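Local coordinates for protein MIP07328p (Drosophila melanogaster, PDB 6FKK) that probably acts as a repulsive axon guidance cue, its extracellular sema domain binding semaphorin receptors in cell-cell signalling, at residues 382-394 against 403-415. Numbering follows the deposited sequence.
Sequences LHHRLTAIAVHPQ and YDVIYSGTDDGKV
Strands 386-396 and 402-410 form a beta hairpin, the first two strands of a four-stranded antiparallel sheet in the sema domain. In its regular part Ala390 pairs with Tyr407 and His392 with Val405, both as hydrogen-bonded pairs; Tyr407 N reaches Ala390 O at 2.6 Å. The small Ala390 probably helps the Tyr407 ring settle edge-on, with Ala390 O in the ring plane and His392 CB 4.0 Å from Tyr407 CE1. The phenol oxygen goes on to Leu475 O, and His392 ND1 bonds His476 NE2. On the face bearing Ile389, Val391 and Ile406, branched aliphatic chains suit the packing against strands 265-279 and 282-290. CG1 of Ile389 is anti to the backbone N (chi1 -178°), and a turn at chi2 (82°) brings CD1 alongside Ile406 CG2, 3.7 Å away.

Farther along, a classic beta bulge sets two residues, Thr387 and Ala388, opposite the single Gly409, where the lack of a side chain probably helps the strands stay close. Thr387 N donates to Gly409 O at 2.6 Å, while Ala388 N adds a weak bond to the same oxygen. Ser408 OG reaches Ala388 O at 3.1 Å, nearly on the line of that carbonyl, which also accepts from Gly409 N, approaching from above its plane. The first bond gives the buried hydroxyl a partner although the methyls of Leu386 press against it.

Aspartates tie both ends. Asp411 OD1 accepts from Arg385 N at 3.1 Å, and Asp411 N returns a bond to Arg385 O. Asp404 OD1 takes both Gln394 N (2.8 Å) and Gln394 NE2 (3.0 Å), with amide and carboxylate planes nearly perpendicular (84°); its OD2 is held by Ser279 and Tyr286. A four-stranded antiparallel sheet built from such hairpins is characteristic of a blade of the sema beta-propeller.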
loop_
_atom_site.group_PDB
_atom_site.type_symbol
_atom_site.label_atom_id
_atom_site.label_comp_id
_atom_site.label_asym_id
_atom_site.label_seq_id
_atom_site.Cartn_x
_atom_site.Cartn_y
_atom_site.Cartn_z
ATOM N N LEU A 382 13.067 14.470 -11.486
ATOM C CA LEU A 382 14.172 13.659 -11.002
ATOM C C LEU A 382 14.253 12.368 -11.804
ATOM O O LEU A 382 13.278 11.931 -12.421
ATOM C CB LEU A 382 14.021 13.348 -9.509
ATOM C CG LEU A 382 13.946 14.579 -8.605
ATOM C CD1 LEU A 382 13.742 14.170 -7.154
ATOM C CD2 LEU A 382 15.197 15.433 -8.758
ATOM N N HIS A 383 15.437 11.756 -11.789
ATOM C CA HIS A 383 15.691 10.547 -12.560
ATOM C C HIS A 383 15.207 9.279 -11.863
ATOM O O HIS A 383 15.687 8.186 -12.188
ATOM C CB HIS A 383 17.183 10.432 -12.882
ATOM C CG HIS A 383 17.695 11.527 -13.768
ATOM N ND1 HIS A 383 17.099 11.854 -14.966
ATOM C CD2 HIS A 383 18.751 12.363 -13.632
ATOM C CE1 HIS A 383 17.763 12.848 -15.529
ATOM N NE2 HIS A 383 18.771 13.175 -14.740
ATOM N N HIS A 384 14.276 9.390 -10.919
ATOM C CA HIS A 384 13.723 8.218 -10.260
ATOM C C HIS A 384 12.329 8.540 -9.744
ATOM O O HIS A 384 11.987 9.699 -9.494
ATOM C CB HIS A 384 14.623 7.730 -9.115
ATOM C CG HIS A 384 14.843 8.747 -8.039
ATOM N ND1 HIS A 384 16.032 9.427 -7.891
ATOM C CD2 HIS A 384 14.031 9.193 -7.051
ATOM C CE1 HIS A 384 15.943 10.250 -6.861
ATOM N NE2 HIS A 384 14.737 10.128 -6.335
ATOM N N ARG A 385 11.525 7.492 -9.589
ATOM C CA ARG A 385 10.171 7.602 -9.069
ATOM C C ARG A 385 10.050 6.804 -7.778
ATOM O O ARG A 385 10.740 5.798 -7.588
ATOM C CB ARG A 385 9.138 7.090 -10.084
ATOM C CG ARG A 385 9.145 7.809 -11.425
ATOM C CD ARG A 385 8.252 7.092 -12.432
ATOM N NE ARG A 385 8.127 7.826 -13.691
ATOM C CZ ARG A 385 7.123 8.648 -13.979
ATOM N NH1 ARG A 385 6.152 8.844 -13.098
ATOM N NH2 ARG A 385 7.087 9.274 -15.147
ATOM N N LEU A 386 9.164 7.252 -6.893
ATOM C CA LEU A 386 8.885 6.519 -5.668
ATOM C C LEU A 386 8.019 5.303 -5.963
ATOM O O LEU A 386 7.145 5.336 -6.835
ATOM C CB LEU A 386 8.191 7.417 -4.647
ATOM C CG LEU A 386 8.959 8.644 -4.146
ATOM C CD1 LEU A 386 8.135 9.393 -3.111
ATOM C CD2 LEU A 386 10.317 8.263 -3.573
ATOM N N THR A 387 8.266 4.215 -5.223
ATOM C CA THR A 387 7.612 2.938 -5.514
ATOM C C THR A 387 7.033 2.253 -4.281
ATOM O O THR A 387 6.041 1.525 -4.398
ATOM C CB THR A 387 8.593 1.984 -6.211
ATOM O OG1 THR A 387 9.744 1.781 -5.379
ATOM C CG2 THR A 387 9.033 2.545 -7.558
ATOM N N ALA A 388 7.619 2.463 -3.104
ATOM C CA ALA A 388 7.214 1.758 -1.894
ATOM C C ALA A 388 6.994 2.752 -0.760
ATOM O O ALA A 388 7.389 3.918 -0.837
ATOM C CB ALA A 388 8.255 0.705 -1.486
ATOM N N ILE A 389 6.365 2.270 0.312
ATOM C CA ILE A 389 5.997 3.119 1.440
ATOM C C ILE A 389 5.960 2.263 2.699
ATOM O O ILE A 389 5.568 1.094 2.662
ATOM C CB ILE A 389 4.642 3.816 1.181
ATOM C CG1 ILE A 389 4.271 4.755 2.333
ATOM C CG2 ILE A 389 3.552 2.786 0.939
ATOM C CD1 ILE A 389 4.944 6.103 2.257
ATOM N N ALA A 390 6.387 2.853 3.813
ATOM C CA ALA A 390 6.320 2.222 5.123
ATOM C C ALA A 390 6.445 3.318 6.171
ATOM O O ALA A 390 7.088 4.343 5.932
ATOM C CB ALA A 390 7.413 1.164 5.307
ATOM N N VAL A 391 5.819 3.100 7.326
ATOM C CA VAL A 391 5.721 4.120 8.365
ATOM C C VAL A 391 6.105 3.520 9.710
ATOM O O VAL A 391 5.657 2.422 10.060
ATOM C CB VAL A 391 4.302 4.719 8.442
ATOM C CG1 VAL A 391 4.222 5.754 9.553
ATOM C CG2 VAL A 391 3.905 5.332 7.115
ATOM N N HIS A 392 6.937 4.249 10.465
ATOM C CA HIS A 392 7.150 3.996 11.885
ATOM C C HIS A 392 6.355 5.044 12.652
ATOM O O HIS A 392 6.809 6.192 12.775
ATOM C CB HIS A 392 8.636 4.068 12.248
ATOM C CG HIS A 392 8.932 3.731 13.680
ATOM N ND1 HIS A 392 10.207 3.770 14.204
ATOM C CD2 HIS A 392 8.120 3.346 14.694
ATOM C CE1 HIS A 392 10.167 3.425 15.479
ATOM N NE2 HIS A 392 8.913 3.164 15.801
ATOM N N PRO A 393 5.180 4.715 13.174
ATOM C CA PRO A 393 4.289 5.752 13.697
ATOM C C PRO A 393 4.624 6.178 15.116
ATOM O O PRO A 393 5.080 5.386 15.947
ATOM C CB PRO A 393 2.913 5.081 13.645
ATOM C CG PRO A 393 3.212 3.636 13.834
ATOM C CD PRO A 393 4.540 3.388 13.160
ATOM N N GLN A 394 4.389 7.466 15.375
ATOM C CA GLN A 394 4.395 8.035 16.723
ATOM C C GLN A 394 5.735 7.826 17.427
ATOM O O GLN A 394 5.802 7.331 18.554
ATOM C CB GLN A 394 3.239 7.474 17.552
ATOM C CG GLN A 394 1.861 7.841 17.012
ATOM C CD GLN A 394 1.637 9.344 16.944
ATOM O OE1 GLN A 394 1.336 9.986 17.953
ATOM N NE2 GLN A 394 1.785 9.912 15.752
ATOM N N TYR A 403 6.103 12.079 16.146
ATOM C CA TYR A 403 6.182 12.229 14.700
ATOM C C TYR A 403 6.157 10.859 14.039
ATOM O O TYR A 403 6.749 9.904 14.549
ATOM C CB TYR A 403 7.456 12.971 14.281
ATOM C CG TYR A 403 7.621 14.335 14.910
ATOM C CD1 TYR A 403 7.106 15.470 14.299
ATOM C CD2 TYR A 403 8.301 14.488 16.110
ATOM C CE1 TYR A 403 7.259 16.720 14.871
ATOM C CE2 TYR A 403 8.460 15.732 16.688
ATOM C CZ TYR A 403 7.937 16.844 16.065
ATOM O OH TYR A 403 8.095 18.082 16.643
ATOM N N ASP A 404 5.473 10.769 12.902
ATOM C CA ASP A 404 5.525 9.571 12.076
ATOM C C ASP A 404 6.752 9.640 11.175
ATOM O O ASP A 404 6.872 10.551 10.350
ATOM C CB ASP A 404 4.256 9.438 11.238
ATOM C CG ASP A 404 3.034 9.116 12.073
ATOM O OD1 ASP A 404 3.200 8.837 13.278
ATOM O OD2 ASP A 404 1.910 9.143 11.526
ATOM N N VAL A 405 7.668 8.691 11.335
ATOM C CA VAL A 405 8.817 8.586 10.443
ATOM C C VAL A 405 8.388 7.792 9.216
ATOM O O VAL A 405 8.024 6.617 9.321
ATOM C CB VAL A 405 10.014 7.929 11.142
ATOM C CG1 VAL A 405 11.219 7.907 10.212
ATOM C CG2 VAL A 405 10.337 8.673 12.424
ATOM N N ILE A 406 8.423 8.435 8.054
ATOM C CA ILE A 406 7.899 7.864 6.821
ATOM C C ILE A 406 9.059 7.378 5.964
ATOM O O ILE A 406 10.021 8.119 5.725
ATOM C CB ILE A 406 7.041 8.887 6.059
ATOM C CG1 ILE A 406 5.875 9.344 6.938
ATOM C CG2 ILE A 406 6.536 8.291 4.758
ATOM C CD1 ILE A 406 5.237 10.633 6.481
ATOM N N TYR A 407 8.964 6.138 5.497
ATOM C CA TYR A 407 9.974 5.528 4.647
ATOM C C TYR A 407 9.405 5.328 3.249
ATOM O O TYR A 407 8.266 4.877 3.091
ATOM C CB TYR A 407 10.438 4.185 5.220
ATOM C CG TYR A 407 11.090 4.282 6.582
ATOM C CD1 TYR A 407 10.327 4.449 7.729
ATOM C CD2 TYR A 407 12.469 4.198 6.722
ATOM C CE1 TYR A 407 10.919 4.536 8.975
ATOM C CE2 TYR A 407 13.068 4.282 7.965
ATOM C CZ TYR A 407 12.289 4.453 9.087
ATOM O OH TYR A 407 12.879 4.538 10.327
ATOM N N SER A 408 10.201 5.663 2.237
ATOM C CA SER A 408 9.764 5.542 0.856
ATOM C C SER A 408 10.914 5.030 0.002
ATOM O O SER A 408 12.055 5.474 0.154
ATOM C CB SER A 408 9.257 6.884 0.314
ATOM O OG SER A 408 8.708 6.737 -0.982
ATOM N N GLY A 409 10.608 4.092 -0.891
ATOM C CA GLY A 409 11.608 3.547 -1.787
ATOM C C GLY A 409 11.419 3.986 -3.225
ATOM O O GLY A 409 10.342 4.464 -3.596
ATOM N N THR A 410 12.451 3.824 -4.046
ATOM C CA THR A 410 12.428 4.253 -5.436
ATOM C C THR A 410 12.693 3.069 -6.360
ATOM O O THR A 410 13.140 2.001 -5.934
ATOM C CB THR A 410 13.468 5.353 -5.695
ATOM O OG1 THR A 410 14.786 4.792 -5.639
ATOM C CG2 THR A 410 13.352 6.451 -4.652
ATOM N N ASP A 411 12.407 3.277 -7.649
ATOM C CA ASP A 411 12.837 2.332 -8.673
ATOM C C ASP A 411 14.343 2.372 -8.887
ATOM O O ASP A 411 14.884 1.496 -9.573
ATOM C CB ASP A 411 12.106 2.608 -9.991
ATOM C CG ASP A 411 12.294 4.035 -10.484
ATOM O OD1 ASP A 411 13.054 4.801 -9.855
ATOM O OD2 ASP A 411 11.674 4.395 -11.507
ATOM N N ASP A 412 15.020 3.370 -8.321
ATOM C CA ASP A 412 16.472 3.468 -8.376
ATOM C C ASP A 412 17.136 2.553 -7.353
ATOM O O ASP A 412 18.272 2.114 -7.562
ATOM C CB ASP A 412 16.885 4.927 -8.147
ATOM C CG ASP A 412 18.313 5.216 -8.566
ATOM O OD1 ASP A 412 19.028 4.282 -8.974
ATOM O OD2 ASP A 412 18.721 6.393 -8.493
ATOM N N GLY A 413 16.443 2.239 -6.263
ATOM C CA GLY A 413 17.020 1.493 -5.166
ATOM C C GLY A 413 17.340 2.316 -3.937
ATOM O O GLY A 413 18.001 1.803 -3.025
ATOM N N LYS A 414 16.900 3.568 -3.882
ATOM C CA LYS A 414 17.165 4.439 -2.750
ATOM C C LYS A 414 16.011 4.390 -1.756
ATOM O O LYS A 414 14.884 4.018 -2.088
ATOM C CB LYS A 414 17.388 5.881 -3.211
ATOM C CG LYS A 414 18.409 6.046 -4.326
ATOM C CD LYS A 414 18.793 7.510 -4.503
ATOM C CE LYS A 414 19.597 7.727 -5.774
ATOM N NZ LYS A 414 20.765 6.808 -5.864
ATOM N N VAL A 415 16.311 4.781 -0.520
ATOM C CA VAL A 415 15.325 4.855 0.550
ATOM C C VAL A 415 15.404 6.241 1.172
ATOM O O VAL A 415 16.499 6.729 1.471
ATOM C CB VAL A 415 15.554 3.766 1.614
ATOM C CG1 VAL A 415 14.629 3.983 2.803
ATOM C CG2 VAL A 415 15.344 2.385 1.011
#